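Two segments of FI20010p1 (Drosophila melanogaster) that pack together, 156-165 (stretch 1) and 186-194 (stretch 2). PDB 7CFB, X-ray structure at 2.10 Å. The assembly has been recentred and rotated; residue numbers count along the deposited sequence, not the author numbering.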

# COMPACT_ATOMS: atom_id res chain seq x y z
N ALA A 156 -1.44 -4.67 -2.51
CA ALA A 156 -1.36 -5.35 -1.20
C ALA A 156 -2.56 -6.25 -0.91
O ALA A 156 -3.63 -5.75 -0.73
N ILE A 157 -2.29 -7.54 -0.80
CA ILE A 157 -3.34 -8.55 -0.51
C ILE A 157 -3.19 -9.04 0.93
O ILE A 157 -2.14 -9.49 1.28
N ARG A 158 -4.26 -8.94 1.71
CA ARG A 158 -4.25 -9.37 3.12
C ARG A 158 -3.98 -10.87 3.17
O ARG A 158 -4.53 -11.59 2.38
N CYS A 159 -3.12 -11.27 4.08
CA CYS A 159 -2.68 -12.66 4.17
C CYS A 159 -2.45 -13.08 5.62
O CYS A 159 -1.68 -12.45 6.30
N ASP A 160 -3.07 -14.18 6.01
CA ASP A 160 -2.83 -14.79 7.33
C ASP A 160 -1.67 -15.75 7.11
O ASP A 160 -1.85 -16.72 6.42
N LEU A 161 -0.50 -15.43 7.63
CA LEU A 161 0.67 -16.31 7.46
C LEU A 161 0.66 -17.33 8.60
O LEU A 161 0.55 -16.92 9.72
N ILE A 162 0.80 -18.61 8.28
CA ILE A 162 0.74 -19.68 9.31
C ILE A 162 2.03 -20.49 9.29
O ILE A 162 2.78 -20.36 8.35
N ASN A 163 2.27 -21.22 10.37
CA ASN A 163 3.46 -22.09 10.54
C ASN A 163 4.73 -21.27 10.38
O ASN A 163 5.60 -21.69 9.66
N CYS A 164 4.78 -20.08 10.97
CA CYS A 164 6.01 -19.28 10.85
C CYS A 164 6.10 -18.29 12.01
O CYS A 164 5.11 -18.07 12.67
N ASP A 165 7.27 -17.70 12.17
CA ASP A 165 7.51 -16.67 13.21
C ASP A 165 7.22 -15.33 12.55
O ASP A 165 8.07 -14.84 11.82
N ASN A 186 -10.94 -15.02 -1.85
CA ASN A 186 -11.14 -13.87 -2.76
C ASN A 186 -11.12 -12.52 -2.05
O ASN A 186 -11.50 -11.55 -2.68
N SER A 187 -10.85 -12.46 -0.77
CA SER A 187 -10.57 -11.12 -0.25
C SER A 187 -9.24 -11.22 0.49
O SER A 187 -8.45 -10.33 0.41
N THR A 188 -9.01 -12.37 1.09
CA THR A 188 -7.81 -12.60 1.92
C THR A 188 -7.20 -13.96 1.63
O THR A 188 -7.84 -14.78 1.02
N LEU A 189 -6.00 -14.17 2.11
CA LEU A 189 -5.28 -15.42 1.84
C LEU A 189 -4.86 -16.09 3.13
O LEU A 189 -4.62 -15.42 4.11
N VAL A 190 -4.79 -17.40 3.09
CA VAL A 190 -4.13 -18.16 4.16
C VAL A 190 -2.94 -18.78 3.45
O VAL A 190 -3.16 -19.57 2.57
N ALA A 191 -1.75 -18.35 3.80
CA ALA A 191 -0.53 -18.84 3.13
C ALA A 191 0.57 -19.14 4.14
O ALA A 191 0.61 -18.54 5.17
N GLU A 192 1.44 -20.05 3.78
CA GLU A 192 2.58 -20.47 4.62
C GLU A 192 3.85 -20.12 3.86
O GLU A 192 3.97 -20.53 2.76
N PRO A 193 4.79 -19.33 4.40
CA PRO A 193 5.97 -19.03 3.65
C PRO A 193 6.87 -20.25 3.54
O PRO A 193 6.88 -21.04 4.42
N VAL A 194 7.57 -20.36 2.43
CA VAL A 194 8.55 -21.45 2.27
C VAL A 194 9.90 -20.80 2.58
O VAL A 194 10.15 -19.70 2.11

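Four backbone hydrogen bonds fix the register, and their alternation identifies parallel pairing. Asp 160 N donates to Leu 189 O at 2.7 Å with a nearly linear N-H...O angle of 170°; Ala 191 N donates to Asp 160 O at 3.1 Å (162°), and Ile 162 N to Ala 191 O at 3.1 Å (151°). Leu 189 N to Arg 158 O, at 3.0 Å, is the most bent at 138°. Asp 160 thus bonds through both its N and its O to residues flanking Val 190, as a parallel ladder requires. CA-H...O contacts supplement it, the shortest from Leu 161 CA to Ala 191 O at 3.2 Å.

All four of these hydrogen bonds run between backbone atoms. The guanidinium nitrogens NH1 and NH2 of Arg 158, whose chi1 to chi3 are all t, are satisfied elsewhere in the structure.

The side chains of Cys 159, Leu 189, Leu 161 and Ala 191 share one face of the sheet, and all four residues are buried. Cys 159 (chi1 t) places SG 3.6 Å from Ala 191 CB and 4.0 Å from Leu 189 CB. Leu 189 (m, t) also receives Ile 157 (m, m), which points toward the partner stretch and sets its CG2 3.8 Å from Leu 189 CG. Leu 161 (m, t) has an end that comes nearer than its CA-to-CB direction suggests: CD2 lies 3.9 Å from Pro 193 CD. Cys 164 (p), pointing toward stretch 2, adds a contact from CB to Pro 193 CG at 3.7 Å.

Asp 160 (t) and Val 190 (t) occupy the other face, where their side chains approach only loosely, CB of Asp 160 to CG2 of Val 190 at 4.4 Å. Closer packing comes from Ile 162 (p, t): its CD1 reaches Val 190 CG1 at 3.8 Å, and its CG1 lies 4.0 Å from Glu 192 CB.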

# COMPACT_ATOMS: atom_id res chain seq x y z
CB ALA A 156 -1.10 -4.35 -0.12
CB ILE A 157 -3.30 -9.72 -1.51
CG1 ILE A 157 -3.32 -9.26 -2.96
CG2 ILE A 157 -4.43 -10.67 -1.21
CD1 ILE A 157 -4.53 -8.47 -3.31
CB ARG A 158 -5.57 -8.97 3.79
CG ARG A 158 -5.57 -9.07 5.30
CD ARG A 158 -6.73 -8.34 5.95
NE ARG A 158 -6.84 -8.85 7.29
CZ ARG A 158 -6.48 -8.23 8.40
NH1 ARG A 158 -6.61 -8.83 9.56
NH2 ARG A 158 -5.98 -7.01 8.35
CB CYS A 159 -1.36 -12.74 3.42
SG CYS A 159 -0.74 -14.41 3.18
CB ASP A 160 -4.12 -15.43 7.85
CG ASP A 160 -3.95 -16.28 9.10
OD1 ASP A 160 -2.84 -16.37 9.60
OD2 ASP A 160 -4.94 -16.85 9.53
CB LEU A 161 1.97 -15.50 7.47
CG LEU A 161 2.29 -14.71 6.21
CD1 LEU A 161 3.47 -13.82 6.42
CD2 LEU A 161 2.51 -15.59 5.01
CB ILE A 162 -0.48 -20.58 9.06
CG1 ILE A 162 -0.34 -21.37 7.77
CG2 ILE A 162 -1.76 -19.76 9.06
CD1 ILE A 162 -1.53 -22.17 7.44
CB ASN A 163 3.41 -23.30 9.61
CG ASN A 163 2.07 -24.02 9.59
OD1 ASN A 163 1.64 -24.48 8.54
ND2 ASN A 163 1.42 -24.14 10.72
CB CYS A 164 6.05 -18.51 9.55
SG CYS A 164 4.68 -17.35 9.35
CB ASP A 165 8.93 -16.81 13.74
CG ASP A 165 9.31 -15.89 14.87
OD1 ASP A 165 8.43 -15.41 15.55
OD2 ASP A 165 10.48 -15.67 15.04
CB ASN A 186 -12.21 -14.10 -3.83
CG ASN A 186 -11.97 -15.39 -4.58
OD1 ASN A 186 -10.95 -15.54 -5.26
ND2 ASN A 186 -12.88 -16.31 -4.41
CB SER A 187 -11.68 -10.63 0.59
OG SER A 187 -11.99 -11.59 1.58
CB THR A 188 -8.09 -12.50 3.43
OG1 THR A 188 -8.75 -13.67 3.88
CG2 THR A 188 -8.91 -11.30 3.83
CB LEU A 189 -4.00 -15.11 1.06
CG LEU A 189 -4.09 -14.38 -0.26
CD1 LEU A 189 -2.71 -14.16 -0.82
CD2 LEU A 189 -4.94 -15.14 -1.25
CB VAL A 190 -5.06 -19.19 4.80
CG1 VAL A 190 -4.29 -20.11 5.72
CG2 VAL A 190 -6.21 -18.53 5.53
CB ALA A 191 -0.07 -17.82 2.13
CB GLU A 192 2.41 -21.96 4.89
CG GLU A 192 3.69 -22.66 5.22
CD GLU A 192 3.49 -24.08 5.70
OE1 GLU A 192 2.41 -24.58 5.56
OE2 GLU A 192 4.42 -24.65 6.20
CB PRO A 193 6.64 -17.94 4.47
CG PRO A 193 6.13 -18.14 5.84
CD PRO A 193 4.74 -18.68 5.68
CB VAL A 194 8.46 -22.17 0.92
CG1 VAL A 194 7.05 -22.63 0.66
CG2 VAL A 194 8.92 -21.30 -0.22